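Local coordinates for protein 16S rRNA (adenine(1408)-N(1))-methyltransferase (Catenulispora acidiphila, PDB 4X1O) that probably methylates N1 of adenine 1408 in 16S ribosomal RNA with S-adenosylmethionine as methyl donor, a modification linked to aminoglycoside resistance, at residues V138-A152 against G190-V202. Numbering follows the deposited sequence.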
loop_
_atom_site.group_PDB
_atom_site.type_symbol
_atom_site.label_atom_id
_atom_site.label_comp_id
_atom_site.label_asym_id
_atom_site.label_seq_id
_atom_site.Cartn_x
_atom_site.Cartn_y
_atom_site.Cartn_z
ATOM N N VAL A 138 -11.654 -6.368 0.765
ATOM C CA VAL A 138 -13.037 -6.378 0.298
ATOM C C VAL A 138 -13.938 -7.063 1.327
ATOM O O VAL A 138 -15.040 -6.592 1.625
ATOM C CB VAL A 138 -13.141 -7.078 -1.068
ATOM C CG1 VAL A 138 -14.594 -7.351 -1.427
ATOM C CG2 VAL A 138 -12.441 -6.225 -2.155
ATOM N N LEU A 139 -13.466 -8.174 1.879
ATOM C CA LEU A 139 -14.233 -8.905 2.894
ATOM C C LEU A 139 -14.078 -8.332 4.301
ATOM O O LEU A 139 -14.897 -8.620 5.189
ATOM C CB LEU A 139 -13.813 -10.371 2.920
ATOM C CG LEU A 139 -14.190 -11.150 1.663
ATOM C CD1 LEU A 139 -13.608 -12.567 1.751
ATOM C CD2 LEU A 139 -15.706 -11.168 1.524
ATOM N N GLY A 140 -13.027 -7.548 4.516
ATOM C CA GLY A 140 -12.727 -7.066 5.857
ATOM C C GLY A 140 -12.237 -8.208 6.720
ATOM O O GLY A 140 -12.675 -8.391 7.861
ATOM N N GLU A 141 -11.334 -8.990 6.143
ATOM C CA GLU A 141 -10.730 -10.138 6.791
ATOM C C GLU A 141 -9.844 -9.670 7.941
ATOM O O GLU A 141 -8.993 -8.799 7.750
ATOM C CB GLU A 141 -9.914 -10.926 5.767
ATOM C CG GLU A 141 -9.720 -12.391 6.060
ATOM C CD GLU A 141 -9.048 -13.107 4.901
ATOM O OE1 GLU A 141 -9.750 -13.451 3.925
ATOM O OE2 GLU A 141 -7.818 -13.313 4.956
ATOM N N ALA A 142 -10.044 -10.244 9.118
ATOM C CA ALA A 142 -9.348 -9.790 10.316
ATOM C C ALA A 142 -7.825 -9.821 10.202
ATOM O O ALA A 142 -7.173 -8.882 10.629
ATOM C CB ALA A 142 -9.793 -10.614 11.522
ATOM N N ASP A 143 -7.243 -10.878 9.629
ATOM C CA ASP A 143 -5.779 -10.934 9.605
ATOM C C ASP A 143 -5.167 -9.822 8.731
ATOM O O ASP A 143 -4.131 -9.242 9.084
ATOM C CB ASP A 143 -5.288 -12.316 9.158
ATOM C CG ASP A 143 -5.876 -12.761 7.835
ATOM O OD1 ASP A 143 -6.832 -12.121 7.349
ATOM O OD2 ASP A 143 -5.383 -13.772 7.289
ATOM N N VAL A 144 -5.820 -9.496 7.621
ATOM C CA VAL A 144 -5.345 -8.410 6.753
ATOM C C VAL A 144 -5.593 -7.021 7.368
ATOM O O VAL A 144 -4.699 -6.161 7.383
ATOM C CB VAL A 144 -6.013 -8.490 5.364
ATOM C CG1 VAL A 144 -5.654 -7.276 4.512
ATOM C CG2 VAL A 144 -5.619 -9.796 4.658
ATOM N N LEU A 145 -6.791 -6.806 7.900
ATOM C CA LEU A 145 -7.109 -5.511 8.512
ATOM C C LEU A 145 -6.254 -5.241 9.751
ATOM O O LEU A 145 -5.852 -4.102 10.002
ATOM C CB LEU A 145 -8.583 -5.440 8.904
ATOM C CG LEU A 145 -9.573 -4.836 7.905
ATOM C CD1 LEU A 145 -9.339 -5.328 6.494
ATOM C CD2 LEU A 145 -11.022 -5.091 8.367
ATOM N N SER A 146 -6.016 -6.284 10.537
ATOM C CA SER A 146 -5.203 -6.166 11.736
ATOM C C SER A 146 -3.751 -5.902 11.369
ATOM O O SER A 146 -3.075 -5.150 12.054
ATOM C CB SER A 146 -5.303 -7.427 12.603
ATOM O OG SER A 146 -6.576 -7.478 13.223
ATOM N N GLY A 147 -3.282 -6.535 10.295
ATOM C CA GLY A 147 -1.925 -6.317 9.826
ATOM C C GLY A 147 -1.722 -4.879 9.398
ATOM O O GLY A 147 -0.706 -4.253 9.724
ATOM N N LEU A 148 -2.692 -4.350 8.658
ATOM C CA LEU A 148 -2.657 -2.946 8.259
ATOM C C LEU A 148 -2.637 -2.036 9.487
ATOM O O LEU A 148 -1.852 -1.088 9.555
ATOM C CB LEU A 148 -3.853 -2.618 7.378
ATOM C CG LEU A 148 -3.860 -3.279 6.002
ATOM C CD1 LEU A 148 -5.199 -3.031 5.335
ATOM C CD2 LEU A 148 -2.717 -2.715 5.161
ATOM N N ARG A 149 -3.496 -2.319 10.468
ATOM C CA ARG A 149 -3.551 -1.472 11.656
ATOM C C ARG A 149 -2.265 -1.569 12.464
ATOM O O ARG A 149 -1.823 -0.580 13.047
ATOM C CB ARG A 149 -4.752 -1.844 12.542
ATOM C CG ARG A 149 -4.856 -1.018 13.843
ATOM C CD ARG A 149 -5.039 0.483 13.558
ATOM N NE ARG A 149 -5.064 1.252 14.804
ATOM C CZ ARG A 149 -3.979 1.657 15.451
ATOM N NH1 ARG A 149 -2.767 1.345 14.983
ATOM N NH2 ARG A 149 -4.097 2.355 16.577
ATOM N N ALA A 150 -1.670 -2.765 12.488
ATOM C CA ALA A 150 -0.439 -2.996 13.240
ATOM C C ALA A 150 0.701 -2.073 12.821
ATOM O O ALA A 150 1.494 -1.663 13.667
ATOM C CB ALA A 150 0.002 -4.442 13.103
ATOM N N VAL A 151 0.798 -1.749 11.533
ATOM C CA VAL A 151 1.949 -0.935 11.090
ATOM C C VAL A 151 1.706 0.553 11.328
ATOM O O VAL A 151 2.605 1.368 11.203
ATOM C CB VAL A 151 2.299 -1.171 9.596
ATOM C CG1 VAL A 151 2.559 -2.640 9.344
ATOM C CG2 VAL A 151 1.217 -0.625 8.664
ATOM N N ALA A 152 0.479 0.912 11.693
ATOM C CA ALA A 152 0.111 2.327 11.808
ATOM C C ALA A 152 0.313 2.934 13.195
ATOM O O ALA A 152 0.070 2.268 14.207
ATOM C CB ALA A 152 -1.364 2.499 11.394
ATOM N N GLY A 190 -21.278 -4.873 6.191
ATOM C CA GLY A 190 -20.648 -4.752 7.490
ATOM C C GLY A 190 -19.167 -4.403 7.459
ATOM O O GLY A 190 -18.517 -4.430 8.488
ATOM N N LEU A 191 -18.619 -4.093 6.286
ATOM C CA LEU A 191 -17.184 -3.788 6.200
ATOM C C LEU A 191 -16.790 -2.563 7.056
ATOM O O LEU A 191 -15.755 -2.567 7.720
ATOM C CB LEU A 191 -16.783 -3.587 4.737
ATOM C CG LEU A 191 -15.342 -3.156 4.468
ATOM C CD1 LEU A 191 -14.341 -4.145 5.067
ATOM C CD2 LEU A 191 -15.124 -3.013 2.979
ATOM N N THR A 192 -17.628 -1.531 7.067
ATOM C CA THR A 192 -17.343 -0.348 7.870
ATOM C C THR A 192 -17.226 -0.709 9.349
ATOM O O THR A 192 -16.340 -0.229 10.057
ATOM C CB THR A 192 -18.424 0.718 7.672
ATOM O OG1 THR A 192 -18.322 1.218 6.336
ATOM C CG2 THR A 192 -18.235 1.865 8.644
ATOM N N ASP A 193 -18.101 -1.595 9.806
ATOM C CA ASP A 193 -18.071 -1.983 11.208
ATOM C C ASP A 193 -16.904 -2.911 11.507
ATOM O O ASP A 193 -16.325 -2.809 12.591
ATOM C CB ASP A 193 -19.411 -2.600 11.619
ATOM C CG ASP A 193 -20.570 -1.645 11.396
ATOM O OD1 ASP A 193 -20.504 -0.504 11.905
ATOM O OD2 ASP A 193 -21.554 -2.032 10.732
ATOM N N ARG A 194 -16.539 -3.793 10.569
ATOM C CA ARG A 194 -15.358 -4.642 10.776
ATOM C C ARG A 194 -14.097 -3.804 10.842
ATOM O O ARG A 194 -13.209 -4.082 11.657
ATOM C CB ARG A 194 -15.232 -5.714 9.682
ATOM C CG ARG A 194 -16.253 -6.837 9.892
ATOM C CD ARG A 194 -15.997 -8.059 9.026
ATOM N NE ARG A 194 -16.282 -7.834 7.615
ATOM C CZ ARG A 194 -17.503 -7.780 7.101
ATOM N NH1 ARG A 194 -18.559 -7.918 7.894
ATOM N NH2 ARG A 194 -17.669 -7.582 5.798
ATOM N N LEU A 195 -14.023 -2.776 10.000
ATOM C CA LEU A 195 -12.891 -1.858 10.033
ATOM C C LEU A 195 -12.834 -1.180 11.393
ATOM O O LEU A 195 -11.793 -1.176 12.040
ATOM C CB LEU A 195 -12.985 -0.834 8.905
ATOM C CG LEU A 195 -12.502 -1.359 7.546
ATOM C CD1 LEU A 195 -13.093 -0.520 6.413
ATOM C CD2 LEU A 195 -10.995 -1.336 7.482
ATOM N N ALA A 196 -13.963 -0.642 11.852
ATOM C CA ALA A 196 -13.950 0.052 13.135
ATOM C C ALA A 196 -13.518 -0.883 14.264
ATOM O O ALA A 196 -12.740 -0.485 15.142
ATOM C CB ALA A 196 -15.309 0.655 13.436
ATOM N N ALA A 197 -13.996 -2.124 14.228
ATOM C CA ALA A 197 -13.676 -3.080 15.284
ATOM C C ALA A 197 -12.171 -3.341 15.360
ATOM O O ALA A 197 -11.613 -3.580 16.437
ATOM C CB ALA A 197 -14.418 -4.385 15.067
ATOM N N LEU A 198 -11.513 -3.295 14.213
ATOM C CA LEU A 198 -10.096 -3.612 14.191
ATOM C C LEU A 198 -9.223 -2.366 14.225
ATOM O O LEU A 198 -8.017 -2.445 14.040
ATOM C CB LEU A 198 -9.781 -4.470 12.968
ATOM C CG LEU A 198 -10.340 -5.885 13.185
ATOM C CD1 LEU A 198 -10.240 -6.727 11.930
ATOM C CD2 LEU A 198 -9.615 -6.569 14.341
ATOM N N GLY A 199 -9.829 -1.219 14.498
ATOM C CA GLY A 199 -9.046 -0.016 14.714
ATOM C C GLY A 199 -8.922 0.938 13.538
ATOM O O GLY A 199 -8.022 1.768 13.512
ATOM N N TRP A 200 -9.825 0.828 12.574
ATOM C CA TRP A 200 -9.888 1.766 11.463
ATOM C C TRP A 200 -11.240 2.452 11.404
ATOM O O TRP A 200 -12.238 1.847 10.993
ATOM C CB TRP A 200 -9.628 1.072 10.130
ATOM C CG TRP A 200 -8.207 0.595 9.929
ATOM C CD1 TRP A 200 -7.787 -0.698 9.805
ATOM C CD2 TRP A 200 -7.046 1.413 9.802
ATOM N NE1 TRP A 200 -6.428 -0.737 9.612
ATOM C CE2 TRP A 200 -5.945 0.545 9.605
ATOM C CE3 TRP A 200 -6.822 2.795 9.837
ATOM C CZ2 TRP A 200 -4.649 1.015 9.433
ATOM C CZ3 TRP A 200 -5.521 3.267 9.667
ATOM C CH2 TRP A 200 -4.449 2.369 9.471
ATOM N N GLN A 201 -11.271 3.709 11.819
ATOM C CA GLN A 201 -12.529 4.462 11.826
ATOM C C GLN A 201 -12.711 5.064 10.431
ATOM O O GLN A 201 -11.958 5.943 10.021
ATOM C CB GLN A 201 -12.501 5.537 12.909
ATOM C CG GLN A 201 -13.865 6.197 13.189
ATOM C CD GLN A 201 -14.776 5.285 13.990
ATOM O OE1 GLN A 201 -14.395 4.781 15.055
ATOM N NE2 GLN A 201 -15.986 5.054 13.482
ATOM N N VAL A 202 -13.701 4.573 9.691
ATOM C CA VAL A 202 -13.885 5.012 8.306
ATOM C C VAL A 202 -14.329 6.482 8.234
ATOM O O VAL A 202 -15.222 6.909 8.964
ATOM C CB VAL A 202 -14.902 4.100 7.589
ATOM C CG1 VAL A 202 -15.245 4.642 6.193
ATOM C CG2 VAL A 202 -14.320 2.678 7.462
HETATM O O HOH W 1 -6.488 -4.615 14.809
#
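On the seven-stranded sheet of this methyltransferase, helix 142-151 packs against helix 191-197 and the turn that ends it, where Leu198 sits, and the strand that follows adds Trp200. Leu198 CD1 reaches the first helix between Ala142 and Leu145, 3.7 Å from Leu145 CB, and the two leucine chains cross at about a right angle. Beyond it, Leu145 CG meets Leu195 CD2 at 3.8 Å. Trp200 brings its indole edge against the helix: NE1 gives a weak hydrogen bond to Leu145 O (3.4 Å, 143°), although that carbonyl already accepts from Arg149 N. One ring face carries Arg149 CD, 4.2 Å from the six-membered ring centroid in a CH-pi contact; a bend at chi2 (62°) brings CD there, while the guanidinium runs on past the ring and NE bonds to Val240 O. Ala152 CB touches Trp200 CH2 at 3.6 Å. At the other end, Arg194 NE donates to Leu139 O (2.9 Å); NH2 adds a weak bond to the same oxygen and another to Thr189 O, tying the arginine to the Schellman motif at Gly140. On the sheet side, Leu148 touches Val124, Val126 and Ile110, the last an S-adenosylmethionine-site residue. Such packing belongs to the Rossmann-like class I methyltransferase fold, strand order 3-2-1-4-5-7-6.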